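Local coordinates for protein putative esterase (Sulfolobus solfataricus P2, PDB 2RAU) that is probably a lipase or esterase of the alpha/beta-hydrolase type, and binds calcium ions, at residues H41-I55 with V86-D100. Residues are numbered along the deposited sequence; the frame is centred on the assembly and turned at random.
Sequences HKVNLIGGGNDAVLI and VLYLARNGFNVYTID
Val43 N donates a hydrogen bond to Val96 O at 2.7 Å, and Tyr97 N donates one to Val53 O at 2.8 Å. Strand 94-100 thus runs between strand 41-45, antiparallel to it, and strand 52-55, parallel to it. The packing is tight on the face that carries Val43, Val53 and Ile55. Val43 sets CG1 anti to its backbone N (chi1 179°), and this methyl presses on Ala90 CB at 3.5 Å. Ile55 CD1 touches both Val86 CG2 and Val96 CG1. Near the Ile55 end, His41 NE2 donates to Asp100 OD2 at 2.6 Å. The oxygen lies in the ring plane, but the carboxylate plane is turned 84° from the ring.

On the other face, the extended chain of Lys42 lies alongside Tyr97, and Lys42 CG lies 3.5 Å from Tyr97 CE2. Ala52 CB approaches Tyr97 CE1. Lys42 NZ forms a salt bridge with Asp140, and Tyr97 OH a hydrogen bond with the same carboxylate oxygen. An alanine in place of Tyr97 would probably leave the Lys42 chain without its neighbouring ring and deprive Asp140 of the hydroxyl.

The Leu45-Asn50 end is looser and wetter. The loop includes a type II turn from Leu45 to Gly48, and Gly47 and Gly48 are exposed. One water bridges Leu45 N, Ala90 O and Phe94 O; another links Gly49 N to Asn95 OD1. At the beta bulge between Asn50 and Val53, Asn95 ND2 donates a hydrogen bond to Asp51 O at 3.0 Å.

Gly93 closes helix 86-91 in a Schellman motif and leads into strand 94-100. Strand 52-56, this helix and strand 94-100 form a beta-alpha-beta crossover of the alpha/beta-hydrolase sheet. The helix packs on the Val43 face, and helix 123-141 covers Tyr97 and Ala52. Strand 21-29 continues the sheet beyond strand 41-45, and strand 146-151 beyond strand 52-55.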
loop_
_atom_site.group_PDB
_atom_site.type_symbol
_atom_site.label_atom_id
_atom_site.label_comp_id
_atom_site.label_asym_id
_atom_site.label_seq_id
_atom_site.Cartn_x
_atom_site.Cartn_y
_atom_site.Cartn_z
ATOM N N HIS A 41 0.924 5.617 -11.419
ATOM C CA HIS A 41 0.755 7.050 -11.144
ATOM C C HIS A 41 2.096 7.659 -10.923
ATOM O O HIS A 41 2.928 7.081 -10.298
ATOM C CB HIS A 41 -0.076 7.313 -9.867
ATOM C CG HIS A 41 -1.456 6.707 -9.893
ATOM N ND1 HIS A 41 -2.604 7.458 -9.731
ATOM C CD2 HIS A 41 -1.861 5.424 -10.017
ATOM C CE1 HIS A 41 -3.659 6.662 -9.808
ATOM N NE2 HIS A 41 -3.238 5.416 -9.962
ATOM N N LYS A 42 2.291 8.855 -11.452
ATOM C CA LYS A 42 3.465 9.662 -11.167
ATOM C C LYS A 42 2.977 10.970 -10.527
ATOM O O LYS A 42 1.982 11.570 -10.976
ATOM C CB LYS A 42 4.231 9.998 -12.454
ATOM C CG LYS A 42 5.528 10.791 -12.242
ATOM C CD LYS A 42 6.121 11.215 -13.545
ATOM C CE LYS A 42 7.419 11.970 -13.377
ATOM N NZ LYS A 42 7.975 12.250 -14.705
ATOM N N VAL A 43 3.666 11.389 -9.473
ATOM C CA VAL A 43 3.411 12.688 -8.860
ATOM C C VAL A 43 4.714 13.482 -8.798
ATOM O O VAL A 43 5.743 12.973 -8.400
ATOM C CB VAL A 43 2.795 12.546 -7.438
ATOM C CG1 VAL A 43 2.526 13.932 -6.742
ATOM C CG2 VAL A 43 1.500 11.659 -7.498
ATOM N N ASN A 44 4.629 14.751 -9.181
ATOM C CA ASN A 44 5.756 15.668 -9.098
ATOM C C ASN A 44 5.253 17.085 -8.958
ATOM O O ASN A 44 4.098 17.383 -9.223
ATOM C CB ASN A 44 6.743 15.531 -10.285
ATOM C CG ASN A 44 6.088 15.684 -11.665
ATOM O OD1 ASN A 44 5.756 14.703 -12.298
ATOM N ND2 ASN A 44 5.916 16.887 -12.112
ATOM N N LEU A 45 6.159 17.955 -8.569
ATOM C CA LEU A 45 5.924 19.376 -8.522
ATOM C C LEU A 45 5.745 19.921 -9.920
ATOM O O LEU A 45 6.342 19.408 -10.869
ATOM C CB LEU A 45 7.160 20.063 -7.943
ATOM C CG LEU A 45 7.337 20.251 -6.468
ATOM C CD1 LEU A 45 8.715 20.859 -6.242
ATOM C CD2 LEU A 45 6.255 21.172 -5.877
ATOM N N ILE A 46 4.915 20.954 -10.051
ATOM C CA ILE A 46 4.746 21.670 -11.298
ATOM C C ILE A 46 6.156 22.080 -11.722
ATOM O O ILE A 46 6.971 22.535 -10.913
ATOM C CB ILE A 46 3.860 22.940 -11.160
ATOM C CG1 ILE A 46 2.390 22.600 -10.998
ATOM C CG2 ILE A 46 3.940 23.796 -12.409
ATOM C CD1 ILE A 46 1.563 23.843 -10.719
ATOM N N GLY A 47 6.485 21.877 -12.970
ATOM C CA GLY A 47 7.846 22.246 -13.374
ATOM C C GLY A 47 8.869 21.141 -13.167
ATOM O O GLY A 47 10.036 21.325 -13.511
ATOM N N GLY A 48 8.442 20.004 -12.601
ATOM C CA GLY A 48 9.239 18.767 -12.575
ATOM C C GLY A 48 9.875 18.389 -11.272
ATOM O O GLY A 48 10.186 19.222 -10.450
ATOM N N GLY A 49 10.063 17.100 -11.103
ATOM C CA GLY A 49 10.773 16.537 -9.949
ATOM C C GLY A 49 12.031 15.838 -10.442
ATOM O O GLY A 49 12.345 15.855 -11.649
ATOM N N ASN A 50 12.757 15.227 -9.517
ATOM C CA ASN A 50 13.976 14.505 -9.835
ATOM C C ASN A 50 14.046 13.142 -9.192
ATOM O O ASN A 50 13.334 12.845 -8.255
ATOM C CB ASN A 50 15.198 15.321 -9.448
ATOM C CG ASN A 50 15.421 16.488 -10.380
ATOM O OD1 ASN A 50 15.229 17.621 -9.980
ATOM N ND2 ASN A 50 15.776 16.218 -11.638
ATOM N N ASP A 51 14.912 12.309 -9.758
ATOM C CA ASP A 51 15.160 10.949 -9.294
ATOM C C ASP A 51 13.917 10.111 -9.482
ATOM O O ASP A 51 13.088 10.421 -10.347
ATOM C CB ASP A 51 15.628 10.921 -7.852
ATOM C CG ASP A 51 16.645 9.829 -7.591
ATOM O OD1 ASP A 51 16.406 8.616 -7.853
ATOM O OD2 ASP A 51 17.713 10.201 -7.095
ATOM N N ALA A 52 13.814 9.047 -8.690
ATOM C CA ALA A 52 12.678 8.130 -8.796
ATOM C C ALA A 52 12.486 7.303 -7.526
ATOM O O ALA A 52 13.402 6.602 -7.083
ATOM C CB ALA A 52 12.846 7.213 -10.030
ATOM N N VAL A 53 11.289 7.418 -6.943
ATOM C CA VAL A 53 10.829 6.587 -5.833
ATOM C C VAL A 53 9.557 5.905 -6.262
ATOM O O VAL A 53 8.627 6.588 -6.660
ATOM C CB VAL A 53 10.515 7.421 -4.570
ATOM C CG1 VAL A 53 10.133 6.508 -3.468
ATOM C CG2 VAL A 53 11.750 8.296 -4.199
ATOM N N LEU A 54 9.515 4.579 -6.165
ATOM C CA LEU A 54 8.299 3.815 -6.431
ATOM C C LEU A 54 7.796 3.248 -5.097
ATOM O O LEU A 54 8.547 2.589 -4.341
ATOM C CB LEU A 54 8.540 2.670 -7.433
ATOM C CG LEU A 54 7.456 1.588 -7.594
ATOM C CD1 LEU A 54 6.157 2.247 -8.158
ATOM C CD2 LEU A 54 7.982 0.435 -8.445
ATOM N N ILE A 55 6.522 3.487 -4.822
ATOM C CA ILE A 55 5.876 2.979 -3.595
ATOM C C ILE A 55 4.849 1.918 -3.916
ATOM O O ILE A 55 3.923 2.143 -4.661
ATOM C CB ILE A 55 5.281 4.145 -2.744
ATOM C CG1 ILE A 55 6.343 5.274 -2.618
ATOM C CG2 ILE A 55 4.792 3.610 -1.339
ATOM C CD1 ILE A 55 6.021 6.429 -1.683
ATOM N N VAL A 86 3.622 9.993 -0.441
ATOM C CA VAL A 86 3.722 10.273 -1.869
ATOM C C VAL A 86 3.766 11.769 -2.125
ATOM O O VAL A 86 4.689 12.278 -2.770
ATOM C CB VAL A 86 2.580 9.574 -2.691
ATOM C CG1 VAL A 86 2.504 10.138 -4.135
ATOM C CG2 VAL A 86 2.745 8.063 -2.698
ATOM N N LEU A 87 2.786 12.482 -1.593
ATOM C CA LEU A 87 2.679 13.935 -1.766
ATOM C C LEU A 87 3.825 14.718 -1.092
ATOM O O LEU A 87 4.350 15.674 -1.635
ATOM C CB LEU A 87 1.315 14.406 -1.303
ATOM C CG LEU A 87 0.056 13.762 -1.954
ATOM C CD1 LEU A 87 -1.201 14.454 -1.449
ATOM C CD2 LEU A 87 0.029 13.785 -3.493
ATOM N N TYR A 88 4.213 14.277 0.087
ATOM C CA TYR A 88 5.315 14.860 0.843
ATOM C C TYR A 88 6.633 14.760 0.093
ATOM O O TYR A 88 7.373 15.744 -0.021
ATOM C CB TYR A 88 5.449 14.130 2.201
ATOM C CG TYR A 88 6.489 14.771 3.098
ATOM C CD1 TYR A 88 6.151 15.853 3.919
ATOM C CD2 TYR A 88 7.814 14.330 3.117
ATOM C CE1 TYR A 88 7.091 16.441 4.743
ATOM C CE2 TYR A 88 8.736 14.922 3.961
ATOM C CZ TYR A 88 8.370 15.966 4.751
ATOM O OH TYR A 88 9.269 16.553 5.593
ATOM N N LEU A 89 6.944 13.568 -0.395
ATOM C CA LEU A 89 8.178 13.416 -1.175
ATOM C C LEU A 89 8.116 14.201 -2.483
ATOM O O LEU A 89 9.110 14.779 -2.876
ATOM C CB LEU A 89 8.554 11.947 -1.376
ATOM C CG LEU A 89 8.911 11.138 -0.148
ATOM C CD1 LEU A 89 9.175 9.709 -0.621
ATOM C CD2 LEU A 89 10.108 11.769 0.595
ATOM N N ALA A 90 6.959 14.231 -3.147
ATOM C CA ALA A 90 6.825 15.031 -4.373
ATOM C C ALA A 90 7.004 16.531 -4.077
ATOM O O ALA A 90 7.670 17.241 -4.835
ATOM C CB ALA A 90 5.500 14.745 -5.070
ATOM N N ARG A 91 6.428 17.031 -2.972
ATOM C CA ARG A 91 6.600 18.440 -2.595
ATOM C C ARG A 91 8.035 18.782 -2.319
ATOM O O ARG A 91 8.455 19.903 -2.499
ATOM C CB ARG A 91 5.780 18.785 -1.322
ATOM C CG ARG A 91 4.330 19.062 -1.600
ATOM C CD ARG A 91 4.078 20.383 -2.394
ATOM N NE ARG A 91 4.411 21.552 -1.613
ATOM C CZ ARG A 91 3.649 22.063 -0.646
ATOM N NH1 ARG A 91 2.471 21.537 -0.340
ATOM N NH2 ARG A 91 4.072 23.122 0.017
ATOM N N ASN A 92 8.792 17.787 -1.886
ATOM C CA ASN A 92 10.202 17.941 -1.572
ATOM C C ASN A 92 11.163 17.561 -2.716
ATOM O O ASN A 92 12.367 17.401 -2.503
ATOM C CB ASN A 92 10.456 17.198 -0.259
ATOM C CG ASN A 92 9.914 17.995 0.936
ATOM O OD1 ASN A 92 10.544 18.947 1.325
ATOM N ND2 ASN A 92 8.732 17.650 1.461
ATOM N N GLY A 93 10.617 17.484 -3.928
ATOM C CA GLY A 93 11.387 17.466 -5.161
ATOM C C GLY A 93 11.564 16.158 -5.892
ATOM O O GLY A 93 12.195 16.130 -6.941
ATOM N N PHE A 94 11.002 15.077 -5.360
ATOM C CA PHE A 94 11.127 13.763 -5.961
ATOM C C PHE A 94 10.035 13.469 -6.981
ATOM O O PHE A 94 8.899 13.952 -6.868
ATOM C CB PHE A 94 11.135 12.662 -4.904
ATOM C CG PHE A 94 12.417 12.563 -4.135
ATOM C CD1 PHE A 94 12.628 13.349 -3.008
ATOM C CD2 PHE A 94 13.415 11.690 -4.537
ATOM C CE1 PHE A 94 13.816 13.274 -2.327
ATOM C CE2 PHE A 94 14.598 11.599 -3.858
ATOM C CZ PHE A 94 14.812 12.375 -2.752
ATOM N N ASN A 95 10.412 12.683 -7.989
ATOM C CA ASN A 95 9.453 12.042 -8.864
ATOM C C ASN A 95 9.003 10.815 -8.056
ATOM O O ASN A 95 9.811 9.943 -7.747
ATOM C CB ASN A 95 10.046 11.565 -10.188
ATOM C CG ASN A 95 10.416 12.687 -11.142
ATOM O OD1 ASN A 95 9.641 13.643 -11.341
ATOM N ND2 ASN A 95 11.609 12.585 -11.721
ATOM N N VAL A 96 7.721 10.738 -7.745
ATOM C CA VAL A 96 7.185 9.620 -6.965
ATOM C C VAL A 96 6.154 8.883 -7.803
ATOM O O VAL A 96 5.317 9.491 -8.408
ATOM C CB VAL A 96 6.556 10.080 -5.619
ATOM C CG1 VAL A 96 6.198 8.845 -4.718
ATOM C CG2 VAL A 96 7.548 11.109 -4.907
ATOM N N TYR A 97 6.241 7.562 -7.807
ATOM C CA TYR A 97 5.400 6.733 -8.608
ATOM C C TYR A 97 4.759 5.710 -7.718
ATOM O O TYR A 97 5.294 5.343 -6.669
ATOM C CB TYR A 97 6.228 5.977 -9.670
ATOM C CG TYR A 97 7.033 6.828 -10.639
ATOM C CD1 TYR A 97 8.300 7.307 -10.300
ATOM C CD2 TYR A 97 6.561 7.100 -11.901
ATOM C CE1 TYR A 97 9.074 8.032 -11.205
ATOM C CE2 TYR A 97 7.339 7.835 -12.827
ATOM C CZ TYR A 97 8.588 8.298 -12.462
ATOM O OH TYR A 97 9.322 8.972 -13.414
ATOM N N THR A 98 3.591 5.218 -8.130
ATOM C CA THR A 98 2.915 4.185 -7.378
ATOM C C THR A 98 1.955 3.429 -8.312
ATOM O O THR A 98 1.359 3.999 -9.202
ATOM C CB THR A 98 2.236 4.740 -6.090
ATOM O OG1 THR A 98 1.632 3.662 -5.349
ATOM C CG2 THR A 98 1.202 5.869 -6.414
ATOM N N ILE A 99 1.807 2.146 -8.030
ATOM C CA ILE A 99 1.160 1.147 -8.893
ATOM C C ILE A 99 -0.224 0.759 -8.377
ATOM O O ILE A 99 -0.434 0.627 -7.149
ATOM C CB ILE A 99 2.071 -0.119 -8.969
ATOM C CG1 ILE A 99 1.454 -1.188 -9.882
ATOM C CG2 ILE A 99 2.373 -0.688 -7.568
ATOM C CD1 ILE A 99 2.358 -2.500 -10.175
ATOM N N ASP A 100 -1.161 0.674 -9.332
ATOM C CA ASP A 100 -2.447 0.067 -9.150
ATOM C C ASP A 100 -2.308 -1.394 -9.601
ATOM O O ASP A 100 -2.030 -1.686 -10.765
ATOM C CB ASP A 100 -3.533 0.724 -9.946
ATOM C CG ASP A 100 -3.747 2.168 -9.576
ATOM O OD1 ASP A 100 -3.699 2.489 -8.377
ATOM O OD2 ASP A 100 -4.051 2.986 -10.463
HETATM O O HOH W 1 8.480 16.617 -7.323
HETATM O O HOH W 2 9.383 15.372 -13.246
HETATM O O HOH W 3 13.658 18.171 -7.743
#